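Local coordinates for protein MdcD (Pseudomonas aeruginosa, PDB 5VIP) that probably serves as the beta subunit of biotin-independent malonate decarboxylase, a carboxy-lyase of the carboxyltransferase family, at residues A96-A101 and Q137-D142; E102-G107 and R145-V150. All blocks are in the same frame, centred on the assembly; numbering follows the deposited sequence.

Contact 1. Residues A96-A101 and Q137-D142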
ATOM      1  N   ALA B  96       1.044 -10.396 -12.137  1.00 15.69           N
ATOM      2  CA  ALA B  96      -0.185 -11.143 -12.418  1.00 17.23           C
ATOM      3  C   ALA B  96      -1.382 -10.187 -12.454  1.00 16.12           C
ATOM      4  O   ALA B  96      -2.233 -10.276 -13.340  1.00 15.74           O
ATOM      5  CB  ALA B  96      -0.398 -12.220 -11.384  1.00 15.80           C
ATOM      6  N   LEU B  97      -1.431  -9.272 -11.489  1.00 13.69           N
ATOM      7  CA  LEU B  97      -2.503  -8.280 -11.443  1.00 13.00           C
ATOM      8  C   LEU B  97      -2.437  -7.325 -12.625  1.00 13.93           C
ATOM      9  O   LEU B  97      -3.468  -6.924 -13.166  1.00 16.06           O
ATOM     10  CB  LEU B  97      -2.437  -7.499 -10.123  1.00 11.09           C
ATOM     11  CG  LEU B  97      -2.888  -8.300  -8.895  1.00 12.25           C
ATOM     12  CD1 LEU B  97      -2.318  -7.721  -7.602  1.00 14.77           C
ATOM     13  CD2 LEU B  97      -4.409  -8.297  -8.837  1.00 15.08           C
ATOM     14  N   GLU B  98      -1.228  -6.937 -13.011  1.00 13.42           N
ATOM     15  CA  GLU B  98      -1.055  -6.054 -14.163  1.00 16.04           C
ATOM     16  C   GLU B  98      -1.537  -6.696 -15.465  1.00 16.02           C
ATOM     17  O   GLU B  98      -2.173  -6.045 -16.292  1.00 14.57           O
ATOM     18  CB  GLU B  98       0.418  -5.643 -14.293  1.00 16.67           C
ATOM     19  CG  GLU B  98       0.872  -4.705 -13.176  1.00 16.19           C
ATOM     20  CD  GLU B  98       2.389  -4.645 -13.010  1.00 20.32           C
ATOM     21  OE1 GLU B  98       3.109  -5.275 -13.813  1.00 20.10           O
ATOM     22  OE2 GLU B  98       2.854  -3.972 -12.066  1.00 21.06           O
ATOM     23  N   LEU B  99      -1.229  -7.973 -15.657  1.00 16.94           N
ATOM     24  CA  LEU B  99      -1.663  -8.656 -16.872  1.00 14.85           C
ATOM     25  C   LEU B  99      -3.183  -8.861 -16.870  1.00 15.07           C
ATOM     26  O   LEU B  99      -3.813  -8.887 -17.925  1.00 16.01           O
ATOM     27  CB  LEU B  99      -0.927  -9.994 -17.031  1.00 16.35           C
ATOM     28  CG  LEU B  99       0.544  -9.850 -17.468  1.00 20.02           C
ATOM     29  CD1 LEU B  99       1.259 -11.203 -17.480  1.00 19.14           C
ATOM     30  CD2 LEU B  99       0.633  -9.203 -18.845  1.00 23.79           C
ATOM     31  N   ALA B 100      -3.778  -9.004 -15.693  1.00 15.00           N
ATOM     32  CA  ALA B 100      -5.235  -9.140 -15.631  1.00 15.49           C
ATOM     33  C   ALA B 100      -5.894  -7.833 -16.046  1.00 15.04           C
ATOM     34  O   ALA B 100      -6.911  -7.836 -16.732  1.00 15.56           O
ATOM     35  CB  ALA B 100      -5.697  -9.548 -14.240  1.00 14.58           C
ATOM     36  N   ALA B 101      -5.312  -6.713 -15.636  1.00 15.35           N
ATOM     37  CA  ALA B 101      -5.844  -5.418 -16.055  1.00 19.49           C
ATOM     38  C   ALA B 101      -5.701  -5.271 -17.575  1.00 18.09           C
ATOM     39  O   ALA B 101      -6.616  -4.809 -18.256  1.00 17.59           O
ATOM     40  CB  ALA B 101      -5.132  -4.285 -15.326  1.00 16.88           C
ATOM     41  N   GLN B 137      -0.430  -2.746  -4.946  1.00 12.31           N
ATOM     42  CA  GLN B 137      -1.546  -1.870  -4.593  1.00 11.45           C
ATOM     43  C   GLN B 137      -2.031  -1.087  -5.814  1.00 13.16           C
ATOM     44  O   GLN B 137      -3.236  -1.034  -6.086  1.00 13.62           O
ATOM     45  CB  GLN B 137      -1.151  -0.935  -3.448  1.00 11.86           C
ATOM     46  CG  GLN B 137      -1.045  -1.695  -2.133  1.00 13.78           C
ATOM     47  CD  GLN B 137      -0.402  -0.887  -1.033  1.00 14.37           C
ATOM     48  OE1 GLN B 137       0.055   0.228  -1.256  1.00 15.20           O
ATOM     49  NE2 GLN B 137      -0.359  -1.450   0.161  1.00 15.78           N
ATOM     50  N   ALA B 138      -1.094  -0.539  -6.580  1.00 12.82           N
ATOM     51  CA  ALA B 138      -1.424   0.153  -7.827  1.00 13.94           C
ATOM     52  C   ALA B 138      -2.184  -0.732  -8.804  1.00 11.41           C
ATOM     53  O   ALA B 138      -3.135  -0.282  -9.446  1.00 12.98           O
ATOM     54  CB  ALA B 138      -0.145   0.681  -8.508  1.00 13.09           C
ATOM     55  N   ALA B 139      -1.748  -1.983  -8.931  1.00 11.92           N
ATOM     56  CA  ALA B 139      -2.358  -2.896  -9.889  1.00 13.63           C
ATOM     57  C   ALA B 139      -3.773  -3.288  -9.459  1.00 12.44           C
ATOM     58  O   ALA B 139      -4.646  -3.528 -10.298  1.00 11.84           O
ATOM     59  CB  ALA B 139      -1.481  -4.136 -10.073  1.00 11.69           C
ATOM     60  N   ILE B 140      -4.009  -3.346  -8.152  1.00 11.40           N
ATOM     61  CA  ILE B 140      -5.347  -3.681  -7.670  1.00 13.46           C
ATOM     62  C   ILE B 140      -6.330  -2.570  -8.020  1.00 13.46           C
ATOM     63  O   ILE B 140      -7.445  -2.828  -8.489  1.00 12.78           O
ATOM     64  CB  ILE B 140      -5.352  -3.928  -6.148  1.00 11.47           C
ATOM     65  CG1 ILE B 140      -4.710  -5.290  -5.855  1.00 13.43           C
ATOM     66  CG2 ILE B 140      -6.794  -3.892  -5.594  1.00 13.04           C
ATOM     67  CD1 ILE B 140      -4.325  -5.452  -4.416  1.00 11.17           C
ATOM     68  N   VAL B 141      -5.903  -1.326  -7.817  1.00 11.80           N
ATOM     69  CA  VAL B 141      -6.761  -0.185  -8.112  1.00 13.51           C
ATOM     70  C   VAL B 141      -7.042  -0.125  -9.624  1.00 14.80           C
ATOM     71  O   VAL B 141      -8.186   0.074 -10.043  1.00 14.66           O
ATOM     72  CB  VAL B 141      -6.126   1.136  -7.597  1.00 13.11           C
ATOM     73  CG1 VAL B 141      -6.997   2.360  -7.959  1.00 14.66           C
ATOM     74  CG2 VAL B 141      -5.936   1.064  -6.081  1.00 11.30           C
ATOM     75  N   ASP B 142      -6.008  -0.334 -10.435  1.00 13.15           N
ATOM     76  CA  ASP B 142      -6.173  -0.342 -11.899  1.00 14.53           C
ATOM     77  C   ASP B 142      -7.151  -1.435 -12.328  1.00 15.78           C
ATOM     78  O   ASP B 142      -8.064  -1.173 -13.100  1.00 16.73           O
ATOM     79  CB  ASP B 142      -4.820  -0.534 -12.592  1.00 17.61           C
ATOM     80  CG  ASP B 142      -4.908  -0.447 -14.109  1.00 23.65           C
ATOM     81  OD1 ASP B 142      -5.943   0.018 -14.640  1.00 24.36           O
ATOM     82  OD2 ASP B 142      -3.920  -0.838 -14.770  1.00 23.00           O
TER
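Two neighbouring helices of a crotonase-like carboxyltransferase domain, 87-105 and 126-143, pack side by side here, their short segments running nearly parallel at 22° with axes 8.6 Å apart. The apolar centre is small. The CB methyl of Ala139 points at helix 87-105 and meets CB of Leu97 at 3.5 Å, tighter than an ordinary van der Waals contact. Leu97 holds its CG beside the backbone N (chi1 -73°), and its CD1 lies 3.8 Å from Ile140 CG1, the two side chains alongside and pointing the same way. Both continue toward the sheet, Leu97 onto Ala112 and Ile140 onto Leu114 of strand 111-115, so the pair forms part of the layer between the helices and the sheet.

Two acidic side chains border this apolar centre: Glu98 touches it through carbon, Asp142 through a carboxylate oxygen. Glu98 CG lies 3.9 Å from Ala139 CB, while the extended chain carries the carboxylate away from helix 126-143. There Glu98 OE1 pairs with a basic side chain belonging to the chain of another protein, in a salt bridge outside the two segments. Asp142 OD1 takes salt bridges from Arg105 and Arg145. The CB of Asp142 points at helix 87-105, and with CG anti to the backbone N (chi1 -176°) Asp142 OD2 comes to rest 3.7 Å from Ala101 CB.

Contact 2. Residues E102-G107 and R145-V150; sequences EDNRNG and RYQPVV
Asn104, Arg105, Tyr146 and Gln147 all set CG beside the backbone N, anti to the carbonyl carbon, and later torsions decide what each one reaches. Tyr146 lays its ring along the last turn of helix 87-105, beside Asn104 and Arg105. Arg105 runs straight to CD and then bends at chi3 (-80°), and a further turn at chi4 sets the guanidinium beside the phenol oxygen. There Arg105 NH1 donates to Tyr146 OH at 3.1 Å, a moderately bent bond with the oxygen near the guanidinium plane and NH1 at the edge of the ring; the two planes stand 74° apart. The aliphatic part of Arg105 follows, its CG 3.2 Å from Tyr146 OH.

At the other end of the ring Asn104 passes Tyr146 in the opposite direction, its CB 3.6 Å from Tyr146 CG and its amide only 17° from the ring plane. Asn104 OD1 lies 3.2 Å from Gln147 CG and accepts a weak hydrogen bond from Gln147 NE2, which the bend at chi2 of Gln147 brings round. The amide of Asn104 is fixed more firmly through ND2, bonded to the carbonyls of Ala100 and Thr110.

Arg145 CB lies above one face of the Tyr146 ring, offset toward its rim, and the chain bends at chi3, leaving Arg145 NH2 3.3 Å from Arg105 NH1. This approach of two like-charged donors is probably tolerated because Asp142 serves both as counter-charge.

Gly107, at positive phi, closes helix 87-105 as the C-prime residue of a Schellman motif. This surface cluster thus ties the helix end to the loop that leaves helix 126-143 and enters strand 150-153, where Val150 pairs with Leu114 of the neighbouring parallel strand 111-115.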
ATOM      1  N   GLU B 102      -4.547  -5.678 -18.103  1.00 18.36           N
ATOM      2  CA  GLU B 102      -4.304  -5.627 -19.547  1.00 19.33           C
ATOM      3  C   GLU B 102      -5.337  -6.473 -20.311  1.00 20.31           C
ATOM      4  O   GLU B 102      -5.884  -6.029 -21.326  1.00 22.41           O
ATOM      5  CB  GLU B 102      -2.873  -6.085 -19.841  1.00 22.00           C
ATOM      6  CG  GLU B 102      -2.404  -5.903 -21.266  1.00 30.02           C
ATOM      7  CD  GLU B 102      -0.886  -6.005 -21.375  1.00 32.15           C
ATOM      8  OE1 GLU B 102      -0.394  -6.550 -22.385  1.00 41.60           O
ATOM      9  OE2 GLU B 102      -0.186  -5.542 -20.443  1.00 35.62           O
ATOM     10  N   ASP B 103      -5.617  -7.675 -19.807  1.00 18.15           N
ATOM     11  CA  ASP B 103      -6.669  -8.526 -20.365  1.00 17.31           C
ATOM     12  C   ASP B 103      -7.985  -7.762 -20.471  1.00 19.26           C
ATOM     13  O   ASP B 103      -8.639  -7.760 -21.514  1.00 18.58           O
ATOM     14  CB  ASP B 103      -6.884  -9.784 -19.498  1.00 20.65           C
ATOM     15  CG  ASP B 103      -6.049 -10.966 -19.945  1.00 23.61           C
ATOM     16  OD1 ASP B 103      -5.419 -10.886 -21.021  1.00 24.85           O
ATOM     17  OD2 ASP B 103      -6.030 -11.992 -19.220  1.00 21.57           O
ATOM     18  N   ASN B 104      -8.378  -7.116 -19.381  1.00 16.68           N
ATOM     19  CA  ASN B 104      -9.658  -6.421 -19.348  1.00 19.13           C
ATOM     20  C   ASN B 104      -9.704  -5.269 -20.347  1.00 19.22           C
ATOM     21  O   ASN B 104     -10.747  -5.028 -20.963  1.00 24.18           O
ATOM     22  CB  ASN B 104      -9.964  -5.924 -17.930  1.00 16.90           C
ATOM     23  CG  ASN B 104     -10.598  -7.005 -17.074  1.00 19.51           C
ATOM     24  OD1 ASN B 104     -11.814  -7.191 -17.100  1.00 15.74           O
ATOM     25  ND2 ASN B 104      -9.774  -7.747 -16.340  1.00 16.44           N
ATOM     26  N   ARG B 105      -8.586  -4.570 -20.520  1.00 20.70           N
ATOM     27  CA  ARG B 105      -8.523  -3.509 -21.531  1.00 25.76           C
ATOM     28  C   ARG B 105      -8.597  -4.091 -22.944  1.00 27.08           C
ATOM     29  O   ARG B 105      -8.943  -3.383 -23.888  1.00 30.63           O
ATOM     30  CB  ARG B 105      -7.257  -2.666 -21.382  1.00 20.85           C
ATOM     31  CG  ARG B 105      -7.352  -1.643 -20.263  1.00 20.50           C
ATOM     32  CD  ARG B 105      -6.121  -0.763 -20.208  1.00 24.07           C
ATOM     33  NE  ARG B 105      -4.995  -1.405 -19.529  1.00 27.79           N
ATOM     34  CZ  ARG B 105      -4.802  -1.351 -18.214  1.00 23.74           C
ATOM     35  NH1 ARG B 105      -5.666  -0.707 -17.450  1.00 23.45           N
ATOM     36  NH2 ARG B 105      -3.755  -1.945 -17.664  1.00 27.79           N
ATOM     37  N   ASN B 106      -8.283  -5.379 -23.075  1.00 24.18           N
ATOM     38  CA  ASN B 106      -8.402  -6.090 -24.349  1.00 25.06           C
ATOM     39  C   ASN B 106      -9.728  -6.842 -24.485  1.00 27.58           C
ATOM     40  O   ASN B 106      -9.887  -7.657 -25.389  1.00 30.78           O
ATOM     41  CB  ASN B 106      -7.249  -7.085 -24.526  1.00 29.40           C
ATOM     42  CG  ASN B 106      -5.898  -6.408 -24.681  1.00 34.62           C
ATOM     43  OD1 ASN B 106      -5.796  -5.296 -25.202  1.00 37.10           O
ATOM     44  ND2 ASN B 106      -4.844  -7.094 -24.247  1.00 35.52           N
ATOM     45  N   GLY B 107     -10.669  -6.575 -23.585  1.00 23.55           N
ATOM     46  CA  GLY B 107     -11.988  -7.178 -23.656  1.00 26.24           C
ATOM     47  C   GLY B 107     -12.126  -8.557 -23.038  1.00 24.01           C
ATOM     48  O   GLY B 107     -13.136  -9.226 -23.244  1.00 26.49           O
ATOM     49  N   ARG B 145     -11.029  -1.062 -11.923  1.00 14.99           N
ATOM     50  CA  ARG B 145     -11.827  -0.289 -12.873  1.00 18.90           C
ATOM     51  C   ARG B 145     -12.662  -1.226 -13.754  1.00 20.41           C
ATOM     52  O   ARG B 145     -13.600  -0.789 -14.419  1.00 17.80           O
ATOM     53  CB  ARG B 145     -10.924   0.603 -13.720  1.00 19.26           C
ATOM     54  CG  ARG B 145     -10.252   1.692 -12.884  1.00 20.39           C
ATOM     55  CD  ARG B 145      -9.460   2.648 -13.734  1.00 28.57           C
ATOM     56  NE  ARG B 145      -8.349   2.004 -14.419  1.00 25.89           N
ATOM     57  CZ  ARG B 145      -7.564   2.639 -15.285  1.00 27.66           C
ATOM     58  NH1 ARG B 145      -7.788   3.912 -15.553  1.00 32.09           N
ATOM     59  NH2 ARG B 145      -6.569   2.004 -15.886  1.00 28.13           N
ATOM     60  N   TYR B 146     -12.343  -2.519 -13.720  1.00 16.08           N
ATOM     61  CA  TYR B 146     -12.972  -3.513 -14.599  1.00 17.64           C
ATOM     62  C   TYR B 146     -13.596  -4.697 -13.855  1.00 17.27           C
ATOM     63  O   TYR B 146     -14.693  -5.158 -14.192  1.00 18.06           O
ATOM     64  CB  TYR B 146     -11.936  -4.052 -15.597  1.00 18.01           C
ATOM     65  CG  TYR B 146     -11.062  -2.979 -16.192  1.00 19.04           C
ATOM     66  CD1 TYR B 146     -11.515  -2.192 -17.243  1.00 19.48           C
ATOM     67  CD2 TYR B 146      -9.783  -2.744 -15.696  1.00 17.44           C
ATOM     68  CE1 TYR B 146     -10.721  -1.194 -17.782  1.00 20.33           C
ATOM     69  CE2 TYR B 146      -8.982  -1.756 -16.230  1.00 21.71           C
ATOM     70  CZ  TYR B 146      -9.455  -0.989 -17.277  1.00 23.03           C
ATOM     71  OH  TYR B 146      -8.656  -0.002 -17.798  1.00 23.57           O
ATOM     72  N   GLN B 147     -12.893  -5.206 -12.850  1.00 14.45           N
ATOM     73  CA  GLN B 147     -13.311  -6.430 -12.152  1.00 13.64           C
ATOM     74  C   GLN B 147     -12.961  -6.342 -10.677  1.00 12.59           C
ATOM     75  O   GLN B 147     -11.893  -5.819 -10.325  1.00 13.58           O
ATOM     76  CB  GLN B 147     -12.622  -7.671 -12.751  1.00 17.40           C
ATOM     77  CG  GLN B 147     -12.921  -7.969 -14.216  1.00 17.30           C
ATOM     78  CD  GLN B 147     -14.369  -8.365 -14.470  1.00 21.75           C
ATOM     79  OE1 GLN B 147     -15.059  -8.857 -13.584  1.00 21.68           O
ATOM     80  NE2 GLN B 147     -14.827  -8.159 -15.693  1.00 24.06           N
ATOM     81  N   PRO B 148     -13.832  -6.868  -9.807  1.00 13.04           N
ATOM     82  CA  PRO B 148     -13.498  -6.935  -8.381  1.00 12.15           C
ATOM     83  C   PRO B 148     -12.341  -7.908  -8.133  1.00 14.22           C
ATOM     84  O   PRO B 148     -12.276  -8.957  -8.770  1.00 14.56           O
ATOM     85  CB  PRO B 148     -14.796  -7.445  -7.747  1.00 13.16           C
ATOM     86  CG  PRO B 148     -15.426  -8.265  -8.835  1.00 12.94           C
ATOM     87  CD  PRO B 148     -15.141  -7.483 -10.090  1.00 13.05           C
ATOM     88  N   VAL B 149     -11.427  -7.543  -7.244  1.00 11.43           N
ATOM     89  CA  VAL B 149     -10.428  -8.478  -6.742  1.00 10.96           C
ATOM     90  C   VAL B 149     -10.988  -9.046  -5.452  1.00 11.72           C
ATOM     91  O   VAL B 149     -11.491  -8.302  -4.609  1.00 12.05           O
ATOM     92  CB  VAL B 149      -9.073  -7.806  -6.478  1.00 12.50           C
ATOM     93  CG1 VAL B 149      -8.089  -8.808  -5.871  1.00 12.81           C
ATOM     94  CG2 VAL B 149      -8.522  -7.193  -7.774  1.00 11.39           C
ATOM     95  N   VAL B 150     -10.930 -10.363  -5.308  1.00 11.22           N
ATOM     96  CA  VAL B 150     -11.358 -11.003  -4.079  1.00  9.80           C
ATOM     97  C   VAL B 150     -10.118 -11.418  -3.306  1.00 13.66           C
ATOM     98  O   VAL B 150      -9.218 -12.031  -3.867  1.00 12.51           O
ATOM     99  CB  VAL B 150     -12.254 -12.221  -4.355  1.00 12.25           C
ATOM    100  CG1 VAL B 150     -12.592 -12.942  -3.059  1.00 14.05           C
ATOM    101  CG2 VAL B 150     -13.525 -11.787  -5.089  1.00 12.09           C
TER

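How the contacts relate
Contact 1 and contact 2 lie about 8 Å apart between centres and share helix 87-105, contact 2 taking up its C-terminal end directly after the segment used in contact 1. Along the chain the order is 96-101, 102-107, 137-142, 145-150, so their segments alternate, and strand 111-115 comes between the two halves. The same pairing runs from a buried helix-helix interface in contact 1 to a surface one in contact 2, where helix 126-143 gives way to its loop. A salt bridge joins the contacts directly: Asp142 OD1 to Arg105 NH1, 2.9 Å. Together they join the helices of two consecutive beta-alpha-beta crossovers, 69-76 to 111-115 and 111-115 to 150-153.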